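Local coordinates for protein antitoxin epsilon (Streptococcus pyogenes, PDB 1GVN) that neutralizes its cognate zeta toxin as the antitoxin of a plasmid-borne type II toxin-antitoxin system that kills plasmid-free cells, at residues A[10-13]-A[14-18]; A[25-28]-A[29-33]; A[69-72]-A[73-76]. All coordinates share one frame; numbering follows the deposited sequence.

Interaction 1: residues A[10-13]-A[14-18]; sequences EIEI and INELS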
ATOM      1  N   GLU A  10       3.197 -20.289  -3.573  1.00 14.75           N
ATOM      2  CA  GLU A  10       2.794 -18.889  -3.648  1.00 14.37           C
ATOM      3  C   GLU A  10       3.291 -18.170  -2.394  1.00 13.55           C
ATOM      4  O   GLU A  10       3.820 -17.065  -2.467  1.00 14.45           O
ATOM      5  CB  GLU A  10       1.270 -18.779  -3.723  1.00 17.32           C
ATOM      6  CG  GLU A  10       0.761 -17.411  -4.163  1.00 20.05           C
ATOM      7  CD  GLU A  10       1.070 -17.115  -5.621  1.00 21.91           C
ATOM      8  OE1 GLU A  10       1.453 -18.055  -6.352  1.00 23.12           O
ATOM      9  OE2 GLU A  10       0.919 -15.948  -6.043  1.00 18.38           O
ATOM     10  N   ILE A  11       3.120 -18.810  -1.240  1.00 12.86           N
ATOM     11  CA  ILE A  11       3.554 -18.228   0.023  1.00 12.95           C
ATOM     12  C   ILE A  11       5.072 -18.055   0.083  1.00 13.90           C
ATOM     13  O   ILE A  11       5.567 -17.056   0.604  1.00 13.43           O
ATOM     14  CB  ILE A  11       3.072 -19.085   1.218  1.00 13.08           C
ATOM     15  CG1 ILE A  11       1.545 -18.968   1.339  1.00 12.21           C
ATOM     16  CG2 ILE A  11       3.766 -18.641   2.506  1.00 13.12           C
ATOM     17  CD1 ILE A  11       0.929 -19.796   2.447  1.00 15.09           C
ATOM     18  N   GLU A  12       5.810 -19.019  -0.456  1.00 14.22           N
ATOM     19  CA  GLU A  12       7.265 -18.932  -0.450  1.00 16.16           C
ATOM     20  C   GLU A  12       7.725 -17.738  -1.284  1.00 15.18           C
ATOM     21  O   GLU A  12       8.664 -17.031  -0.912  1.00 13.50           O
ATOM     22  CB  GLU A  12       7.881 -20.223  -0.997  1.00 19.30           C
ATOM     23  CG  GLU A  12       9.399 -20.290  -0.866  1.00 29.64           C
ATOM     24  CD  GLU A  12      10.134 -19.927  -2.152  1.00 34.82           C
ATOM     25  OE1 GLU A  12       9.831 -18.870  -2.748  1.00 36.28           O
ATOM     26  OE2 GLU A  12      11.028 -20.701  -2.563  1.00 39.12           O
ATOM     27  N   ILE A  13       7.065 -17.515  -2.415  1.00 13.81           N
ATOM     28  CA  ILE A  13       7.423 -16.395  -3.284  1.00 12.08           C
ATOM     29  C   ILE A  13       7.076 -15.079  -2.588  1.00 11.46           C
ATOM     30  O   ILE A  13       7.879 -14.148  -2.574  1.00 11.12           O
ATOM     31  CB  ILE A  13       6.684 -16.481  -4.643  1.00 10.73           C
ATOM     32  CG1 ILE A  13       7.128 -17.738  -5.401  1.00 11.49           C
ATOM     33  CG2 ILE A  13       6.967 -15.236  -5.484  1.00 12.71           C
ATOM     34  CD1 ILE A  13       8.610 -17.782  -5.739  1.00 10.54           C
ATOM     35  N   ILE A  14       5.882 -15.008  -2.006  1.00  9.71           N
ATOM     36  CA  ILE A  14       5.461 -13.805  -1.296  1.00 11.17           C
ATOM     37  C   ILE A  14       6.474 -13.442  -0.215  1.00 10.76           C
ATOM     38  O   ILE A  14       6.909 -12.299  -0.125  1.00  9.84           O
ATOM     39  CB  ILE A  14       4.082 -13.984  -0.618  1.00 12.25           C
ATOM     40  CG1 ILE A  14       2.984 -14.051  -1.678  1.00 12.89           C
ATOM     41  CG2 ILE A  14       3.815 -12.823   0.361  1.00 11.64           C
ATOM     42  CD1 ILE A  14       1.633 -14.431  -1.126  1.00 11.39           C
ATOM     43  N   ASN A  15       6.849 -14.418   0.606  1.00 11.97           N
ATOM     44  CA  ASN A  15       7.794 -14.157   1.683  1.00 12.46           C
ATOM     45  C   ASN A  15       9.134 -13.648   1.175  1.00 13.16           C
ATOM     46  O   ASN A  15       9.743 -12.783   1.797  1.00 13.11           O
ATOM     47  CB  ASN A  15       7.988 -15.407   2.547  1.00 14.17           C
ATOM     48  CG  ASN A  15       6.787 -15.684   3.433  1.00 15.34           C
ATOM     49  OD1 ASN A  15       6.083 -14.758   3.838  1.00 17.46           O
ATOM     50  ND2 ASN A  15       6.557 -16.953   3.752  1.00 14.36           N
ATOM     51  N   GLU A  16       9.596 -14.165   0.043  1.00 13.70           N
ATOM     52  CA  GLU A  16      10.864 -13.701  -0.500  1.00 15.33           C
ATOM     53  C   GLU A  16      10.735 -12.282  -1.040  1.00 14.77           C
ATOM     54  O   GLU A  16      11.568 -11.424  -0.751  1.00 13.86           O
ATOM     55  CB  GLU A  16      11.356 -14.630  -1.611  1.00 18.43           C
ATOM     56  CG  GLU A  16      11.978 -15.917  -1.103  1.00 24.79           C
ATOM     57  CD  GLU A  16      12.728 -16.672  -2.191  1.00 29.66           C
ATOM     58  OE1 GLU A  16      13.547 -16.038  -2.893  1.00 30.04           O
ATOM     59  OE2 GLU A  16      12.505 -17.894  -2.338  1.00 31.20           O
ATOM     60  N   LEU A  17       9.687 -12.030  -1.815  1.00 13.32           N
ATOM     61  CA  LEU A  17       9.493 -10.702  -2.385  1.00 13.00           C
ATOM     62  C   LEU A  17       9.225  -9.642  -1.322  1.00 11.92           C
ATOM     63  O   LEU A  17       9.798  -8.554  -1.370  1.00 11.32           O
ATOM     64  CB  LEU A  17       8.346 -10.714  -3.398  1.00 12.34           C
ATOM     65  CG  LEU A  17       7.988  -9.370  -4.039  1.00 13.29           C
ATOM     66  CD1 LEU A  17       9.198  -8.788  -4.754  1.00 12.92           C
ATOM     67  CD2 LEU A  17       6.825  -9.572  -5.021  1.00 10.75           C
ATOM     68  N   SER A  18       8.367  -9.957  -0.357  1.00 12.47           N
ATOM     69  CA  SER A  18       8.043  -8.984   0.682  1.00 13.04           C
ATOM     70  C   SER A  18       9.276  -8.582   1.486  1.00 13.41           C
ATOM     71  O   SER A  18       9.430  -7.415   1.850  1.00 13.42           O
ATOM     72  CB  SER A  18       6.954  -9.527   1.617  1.00 12.23           C
ATOM     73  OG  SER A  18       7.380 -10.686   2.302  1.00 10.47           O
TER
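Glu-12 and Glu-16, one helical turn apart, lean together so that their carboxylates meet at an angle, the two planes 42° apart. Glu-12 OE1 lies 2.9 Å from Glu-16 OE2, a close approach of two acceptors that probably depends on outside positive charge. That charge comes from the chain of another protein: a basic side chain of that other chain forms a salt bridge with Glu-16 OE2, and a weak, long ion pair reaches Glu-12 OE2. The torsions bring the pair together. Glu-12 has CG anti to its own N (chi1 -173°) and then bends at the next bond, whereas Glu-16 sets out beside its backbone N and stays extended past CG.

A second pair, Ile-11 and Asn-15, runs side by side in the same direction, with Ile-11 CG2 3.5 Å from Asn-15 ND2. Ile-14 folds back over the preceding turn, its CG1 resting 3.2 Å from Glu-10 O. Beneath these side chains the ordinary alpha-helical ladder continues, from Ile-14 N to Glu-10 O through to Leu-17 N to Ile-13 O. Ser-18 OG donates to Ile-14 O at 3.0 Å, and Ser-18 N donates to the same oxygen, which therefore accepts twice.

Within the three-helix chain, Ile-13, Leu-17 and Ser-18 pack on His-70 and Trp-73 of helix 63-83, and Glu-10 hydrogen-bonds His-70; Ile-11 and Ile-14 meet the loop at Leu-58. Glu-12 and Glu-16 meet the partner protein, which Ile-11, Ile-13 and Asn-15 also touch.

Interaction 2: residues A[25-28]-A[29-33]; sequences VLNY and VLNHE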
ATOM      1  N   VAL A  25      12.869  -0.563   1.992  1.00  7.86           N
ATOM      2  CA  VAL A  25      12.273   0.549   2.716  1.00  9.33           C
ATOM      3  C   VAL A  25      12.922   0.757   4.082  1.00  7.81           C
ATOM      4  O   VAL A  25      13.229   1.892   4.463  1.00  7.25           O
ATOM      5  CB  VAL A  25      10.757   0.339   2.894  1.00  9.43           C
ATOM      6  CG1 VAL A  25      10.156   1.504   3.675  1.00 10.93           C
ATOM      7  CG2 VAL A  25      10.093   0.229   1.527  1.00 10.41           C
ATOM      8  N   LEU A  26      13.125  -0.328   4.824  1.00  8.14           N
ATOM      9  CA  LEU A  26      13.755  -0.225   6.137  1.00  9.33           C
ATOM     10  C   LEU A  26      15.146   0.390   5.996  1.00  9.64           C
ATOM     11  O   LEU A  26      15.501   1.314   6.730  1.00  9.57           O
ATOM     12  CB  LEU A  26      13.883  -1.606   6.793  1.00  8.88           C
ATOM     13  CG  LEU A  26      14.592  -1.598   8.159  1.00  9.42           C
ATOM     14  CD1 LEU A  26      13.790  -0.777   9.177  1.00  7.76           C
ATOM     15  CD2 LEU A  26      14.759  -3.029   8.650  1.00  7.63           C
ATOM     16  N   ASN A  27      15.932  -0.123   5.052  1.00  8.18           N
ATOM     17  CA  ASN A  27      17.280   0.397   4.836  1.00 10.67           C
ATOM     18  C   ASN A  27      17.291   1.895   4.581  1.00 11.35           C
ATOM     19  O   ASN A  27      18.118   2.623   5.130  1.00 12.63           O
ATOM     20  CB  ASN A  27      17.961  -0.313   3.661  1.00 11.06           C
ATOM     21  CG  ASN A  27      18.892  -1.416   4.116  1.00 13.61           C
ATOM     22  OD1 ASN A  27      19.545  -1.300   5.154  1.00 13.64           O
ATOM     23  ND2 ASN A  27      18.970  -2.492   3.335  1.00 16.14           N
ATOM     24  N   TYR A  28      16.372   2.348   3.739  1.00 10.95           N
ATOM     25  CA  TYR A  28      16.279   3.762   3.399  1.00 11.52           C
ATOM     26  C   TYR A  28      15.939   4.600   4.627  1.00 11.08           C
ATOM     27  O   TYR A  28      16.609   5.596   4.919  1.00 10.23           O
ATOM     28  CB  TYR A  28      15.224   3.950   2.308  1.00 12.19           C
ATOM     29  CG  TYR A  28      15.044   5.373   1.836  1.00 13.41           C
ATOM     30  CD1 TYR A  28      14.328   6.296   2.596  1.00 14.90           C
ATOM     31  CD2 TYR A  28      15.560   5.787   0.609  1.00 15.98           C
ATOM     32  CE1 TYR A  28      14.120   7.595   2.144  1.00 14.77           C
ATOM     33  CE2 TYR A  28      15.356   7.087   0.145  1.00 17.56           C
ATOM     34  CZ  TYR A  28      14.632   7.981   0.919  1.00 17.59           C
ATOM     35  OH  TYR A  28      14.398   9.257   0.455  1.00 21.01           O
ATOM     36  N   VAL A  29      14.903   4.191   5.349  1.00 10.66           N
ATOM     37  CA  VAL A  29      14.482   4.908   6.550  1.00 10.52           C
ATOM     38  C   VAL A  29      15.622   5.013   7.558  1.00 12.77           C
ATOM     39  O   VAL A  29      15.871   6.086   8.114  1.00 12.76           O
ATOM     40  CB  VAL A  29      13.261   4.217   7.208  1.00 11.64           C
ATOM     41  CG1 VAL A  29      12.998   4.796   8.597  1.00 10.23           C
ATOM     42  CG2 VAL A  29      12.031   4.414   6.325  1.00 11.77           C
ATOM     43  N   LEU A  30      16.328   3.912   7.783  1.00 11.02           N
ATOM     44  CA  LEU A  30      17.438   3.926   8.726  1.00 11.29           C
ATOM     45  C   LEU A  30      18.610   4.749   8.197  1.00 12.94           C
ATOM     46  O   LEU A  30      19.188   5.566   8.922  1.00 12.51           O
ATOM     47  CB  LEU A  30      17.897   2.495   9.029  1.00  9.34           C
ATOM     48  CG  LEU A  30      16.877   1.625   9.776  1.00  9.45           C
ATOM     49  CD1 LEU A  30      17.460   0.224   9.980  1.00  9.95           C
ATOM     50  CD2 LEU A  30      16.533   2.262  11.119  1.00  9.14           C
ATOM     51  N   ASN A  31      18.955   4.543   6.931  1.00 14.08           N
ATOM     52  CA  ASN A  31      20.064   5.278   6.342  1.00 16.59           C
ATOM     53  C   ASN A  31      19.826   6.781   6.357  1.00 16.03           C
ATOM     54  O   ASN A  31      20.761   7.555   6.548  1.00 16.10           O
ATOM     55  CB  ASN A  31      20.340   4.792   4.912  1.00 19.10           C
ATOM     56  CG  ASN A  31      21.023   3.423   4.881  1.00 28.04           C
ATOM     57  OD1 ASN A  31      22.002   3.185   5.595  1.00 30.41           O
ATOM     58  ND2 ASN A  31      20.515   2.522   4.041  1.00 31.42           N
ATOM     59  N   HIS A  32      18.583   7.203   6.173  1.00 16.00           N
ATOM     60  CA  HIS A  32      18.292   8.630   6.179  1.00 16.71           C
ATOM     61  C   HIS A  32      17.925   9.146   7.559  1.00 16.08           C
ATOM     62  O   HIS A  32      17.525  10.300   7.712  1.00 15.57           O
ATOM     63  CB  HIS A  32      17.188   8.957   5.171  1.00 17.05           C
ATOM     64  CG  HIS A  32      17.628   8.803   3.751  1.00 19.18           C
ATOM     65  ND1 HIS A  32      17.792   7.572   3.153  1.00 19.11           N
ATOM     66  CD2 HIS A  32      18.033   9.719   2.840  1.00 20.30           C
ATOM     67  CE1 HIS A  32      18.283   7.737   1.939  1.00 19.00           C
ATOM     68  NE2 HIS A  32      18.439   9.030   1.724  1.00 20.64           N
ATOM     69  N   GLU A  33      18.074   8.288   8.562  1.00 14.15           N
ATOM     70  CA  GLU A  33      17.780   8.658   9.939  1.00 15.33           C
ATOM     71  C   GLU A  33      16.407   9.304  10.107  1.00 15.78           C
ATOM     72  O   GLU A  33      16.236  10.240  10.891  1.00 16.02           O
ATOM     73  CB  GLU A  33      18.879   9.592  10.454  1.00 15.58           C
ATOM     74  CG  GLU A  33      20.255   8.932  10.414  1.00 16.84           C
ATOM     75  CD  GLU A  33      21.384   9.853  10.828  1.00 19.04           C
ATOM     76  OE1 GLU A  33      21.134  10.785  11.623  1.00 15.05           O
ATOM     77  OE2 GLU A  33      22.525   9.627  10.368  1.00 17.23           O
TER
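Tyr-28 O is gripped twice by His-32, through the backbone N at 2.8 Å and through the ring nitrogen ND1 at 2.9 Å. The oxygen lies in the imidazole plane, at the ring edge. With CG beside the backbone N (chi1 -70°), the His-32 ring turns back along the helix, so its edge meets the carbonyl while one face lies against the Tyr-28 ring. This is a face-to-face stack with centroids 3.9 Å apart and planes at 21°; His-32 ND1 sits over the middle of the phenol ring.

Beside the stack, Leu-26 and Leu-30 cross at a slant, with Leu-26 CG 3.9 Å from Leu-30 CD1. Asn-27 and Asn-31 run alongside each other, their amide planes 15° apart. Asn-27 OD1 is hydrogen-bonded by a basic side chain of another protein's chain.

The helix ends here in a Schellman motif: Glu-33, with positive phi, is the C-prime residue, and its N bonds Leu-30 O at 3.0 Å. Outside the segments, Tyr-28 OH hydrogen-bonds Glu-43, and His-32 NE2 hydrogen-bonds Glu-87 O near the end of the chain.

Donation from ND1 to Tyr-28 O and from NE2 to Glu-87 O implies protons on both imidazole nitrogens, so His-32 is probably the cationic form, lying flat on an electron-rich phenol ring.

Interaction 3: residues A[69-72]-A[73-76]; sequences VHEY and WRSM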
ATOM      1  N   VAL A  69      -2.304 -10.950  -2.543  1.00 13.37           N
ATOM      2  CA  VAL A  69      -1.207 -10.511  -1.683  1.00 12.53           C
ATOM      3  C   VAL A  69       0.066 -10.424  -2.507  1.00 12.79           C
ATOM      4  O   VAL A  69       0.857  -9.497  -2.351  1.00 14.19           O
ATOM      5  CB  VAL A  69      -0.968 -11.488  -0.513  1.00 12.17           C
ATOM      6  CG1 VAL A  69       0.335 -11.140   0.202  1.00 13.52           C
ATOM      7  CG2 VAL A  69      -2.122 -11.407   0.467  1.00 14.03           C
ATOM      8  N   HIS A  70       0.257 -11.398  -3.392  1.00 13.35           N
ATOM      9  CA  HIS A  70       1.435 -11.425  -4.243  1.00 13.09           C
ATOM     10  C   HIS A  70       1.471 -10.160  -5.109  1.00 13.63           C
ATOM     11  O   HIS A  70       2.524  -9.543  -5.273  1.00 12.68           O
ATOM     12  CB  HIS A  70       1.414 -12.686  -5.115  1.00 15.06           C
ATOM     13  CG  HIS A  70       2.700 -12.951  -5.835  1.00 15.66           C
ATOM     14  ND1 HIS A  70       2.950 -14.135  -6.497  1.00 18.10           N
ATOM     15  CD2 HIS A  70       3.802 -12.184  -6.009  1.00 16.29           C
ATOM     16  CE1 HIS A  70       4.149 -14.083  -7.049  1.00 18.40           C
ATOM     17  NE2 HIS A  70       4.686 -12.909  -6.769  1.00 16.45           N
ATOM     18  N   GLU A  71       0.323  -9.766  -5.648  1.00 12.26           N
ATOM     19  CA  GLU A  71       0.265  -8.561  -6.476  1.00 12.77           C
ATOM     20  C   GLU A  71       0.554  -7.328  -5.618  1.00 12.79           C
ATOM     21  O   GLU A  71       1.207  -6.388  -6.070  1.00 13.37           O
ATOM     22  CB  GLU A  71      -1.106  -8.430  -7.140  1.00 12.83           C
ATOM     23  CG  GLU A  71      -1.294  -7.149  -7.961  1.00 15.52           C
ATOM     24  CD  GLU A  71      -0.154  -6.887  -8.932  1.00 15.39           C
ATOM     25  OE1 GLU A  71       0.501  -7.857  -9.368  1.00 17.21           O
ATOM     26  OE2 GLU A  71       0.082  -5.709  -9.271  1.00 14.81           O
ATOM     27  N   TYR A  72       0.061  -7.335  -4.384  1.00 12.27           N
ATOM     28  CA  TYR A  72       0.297  -6.227  -3.461  1.00 10.50           C
ATOM     29  C   TYR A  72       1.795  -5.957  -3.377  1.00 11.00           C
ATOM     30  O   TYR A  72       2.252  -4.818  -3.511  1.00  9.68           O
ATOM     31  CB  TYR A  72      -0.211  -6.578  -2.060  1.00 11.15           C
ATOM     32  CG  TYR A  72       0.207  -5.585  -0.994  1.00  9.48           C
ATOM     33  CD1 TYR A  72      -0.540  -4.435  -0.752  1.00 10.27           C
ATOM     34  CD2 TYR A  72       1.374  -5.780  -0.251  1.00  9.65           C
ATOM     35  CE1 TYR A  72      -0.137  -3.498   0.208  1.00 11.34           C
ATOM     36  CE2 TYR A  72       1.785  -4.849   0.711  1.00  8.11           C
ATOM     37  CZ  TYR A  72       1.027  -3.714   0.934  1.00  9.42           C
ATOM     38  OH  TYR A  72       1.424  -2.801   1.891  1.00 11.31           O
ATOM     39  N   TRP A  73       2.560  -7.015  -3.144  1.00 10.45           N
ATOM     40  CA  TRP A  73       3.997  -6.873  -3.022  1.00 10.64           C
ATOM     41  C   TRP A  73       4.666  -6.490  -4.326  1.00 10.47           C
ATOM     42  O   TRP A  73       5.694  -5.818  -4.316  1.00 10.70           O
ATOM     43  CB  TRP A  73       4.601  -8.146  -2.429  1.00  9.60           C
ATOM     44  CG  TRP A  73       4.246  -8.262  -0.985  1.00 10.37           C
ATOM     45  CD1 TRP A  73       3.325  -9.102  -0.428  1.00  9.89           C
ATOM     46  CD2 TRP A  73       4.732  -7.437   0.076  1.00  9.77           C
ATOM     47  NE1 TRP A  73       3.205  -8.845   0.920  1.00 10.08           N
ATOM     48  CE2 TRP A  73       4.058  -7.828   1.253  1.00  9.79           C
ATOM     49  CE3 TRP A  73       5.673  -6.400   0.144  1.00 11.92           C
ATOM     50  CZ2 TRP A  73       4.295  -7.218   2.489  1.00  9.38           C
ATOM     51  CZ3 TRP A  73       5.909  -5.796   1.372  1.00 12.15           C
ATOM     52  CH2 TRP A  73       5.220  -6.208   2.529  1.00 10.95           C
ATOM     53  N   ARG A  74       4.086  -6.898  -5.451  1.00 10.89           N
ATOM     54  CA  ARG A  74       4.656  -6.509  -6.733  1.00 11.63           C
ATOM     55  C   ARG A  74       4.455  -5.000  -6.863  1.00 11.15           C
ATOM     56  O   ARG A  74       5.375  -4.275  -7.240  1.00 10.50           O
ATOM     57  CB  ARG A  74       3.955  -7.196  -7.913  1.00 11.39           C
ATOM     58  CG  ARG A  74       4.119  -8.710  -7.997  1.00 16.46           C
ATOM     59  CD  ARG A  74       3.718  -9.200  -9.396  1.00 16.92           C
ATOM     60  NE  ARG A  74       3.560 -10.649  -9.471  1.00 19.52           N
ATOM     61  CZ  ARG A  74       2.412 -11.286  -9.263  1.00 20.85           C
ATOM     62  NH1 ARG A  74       1.314 -10.600  -8.969  1.00 21.16           N
ATOM     63  NH2 ARG A  74       2.361 -12.610  -9.347  1.00 21.04           N
ATOM     64  N   SER A  75       3.253  -4.523  -6.544  1.00 11.60           N
ATOM     65  CA  SER A  75       2.985  -3.091  -6.664  1.00 13.08           C
ATOM     66  C   SER A  75       3.829  -2.262  -5.706  1.00 11.79           C
ATOM     67  O   SER A  75       4.298  -1.186  -6.073  1.00 14.27           O
ATOM     68  CB  SER A  75       1.498  -2.771  -6.448  1.00 13.69           C
ATOM     69  OG  SER A  75       1.088  -3.039  -5.120  1.00 22.18           O
ATOM     70  N   MET A  76       4.019  -2.745  -4.483  1.00 10.73           N
ATOM     71  CA  MET A  76       4.834  -2.007  -3.519  1.00 11.46           C
ATOM     72  C   MET A  76       6.303  -2.076  -3.924  1.00 11.05           C
ATOM     73  O   MET A  76       7.095  -1.197  -3.577  1.00 11.16           O
ATOM     74  CB  MET A  76       4.638  -2.559  -2.102  1.00 11.14           C
ATOM     75  CG  MET A  76       3.307  -2.146  -1.476  1.00 12.63           C
ATOM     76  SD  MET A  76       3.148  -0.333  -1.385  1.00 14.39           S
ATOM     77  CE  MET A  76       2.034  -0.141  -0.015  1.00 19.20           C
TER
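Arg-74 and His-70, one turn apart on helix 63-83 of this three-helix antitoxin, form a flat stack: the guanidinium lies on the imidazole, centres 3.7 Å apart and planes at 22°. Arg-74 NH2 sits over the middle of the His-70 ring.

The ionic contact uses the edge of the same guanidinium. Arg-74 NH1 donates to Glu-71 OE1 at 2.9 Å, on that oxygen's anti lone pair, and the two flat groups are nearly coplanar. Glu-71 OE2 has a second partner, Arg-78. Arg-74 NE forms a salt bridge with an acidic side chain of another protein's chain, and His-70 NE2 a hydrogen bond to an acidic side chain there. His-70 ND1 is held within its own chain, so the stacked pair is tied both there and to the partner protein.

Among aromatic contacts, the edge of Tyr-72 points at the face of Trp-73 in a T-shaped pair, planes at 85° and centroids 4.9 Å apart for the five-membered ring. Met-76 comes over a face of Tyr-72: its CG makes a CH-pi contact 4.0 Å from the ring centroid, and the bend at chi2 (-59°) keeps SD obliquely by the ring as a Met-aromatic contact. Val-69 CG1 meets the indole at its edge, 3.7 Å from Trp-73 CD1. Tyr-72 OH hydrogen-bonds Gln-49 of the second subunit.

The last group is polar and backbone-bound. Tyr-72 O accepts two hydrogen bonds, one from Met-76 N and the other from Ser-75 OG at 2.7 Å.

Overall arrangement
Interactions 1 and 2 lie in series on helix 5-31, their centres about 22 Å apart on opposite sides of the chain's centre, and do not touch. Interaction 3, on helix 63-83, instead packs directly against interaction 1, with centres about 10 Å apart. They are joined by a probable hydrogen bond from His-70 ND1 to Glu-10 OE2 (2.8 Å) and by packing, as where Ser-18 CB meets Trp-73 CE2 at 3.4 Å. Interactions 2 and 3 come no nearer than about 6 Å between atoms. All three have side chains bonded to another protein's chain, consistent with toxin binding; a bound sulfate about 4 Å from the side chain of Glu-12 probably comes from the crystallisation liquor.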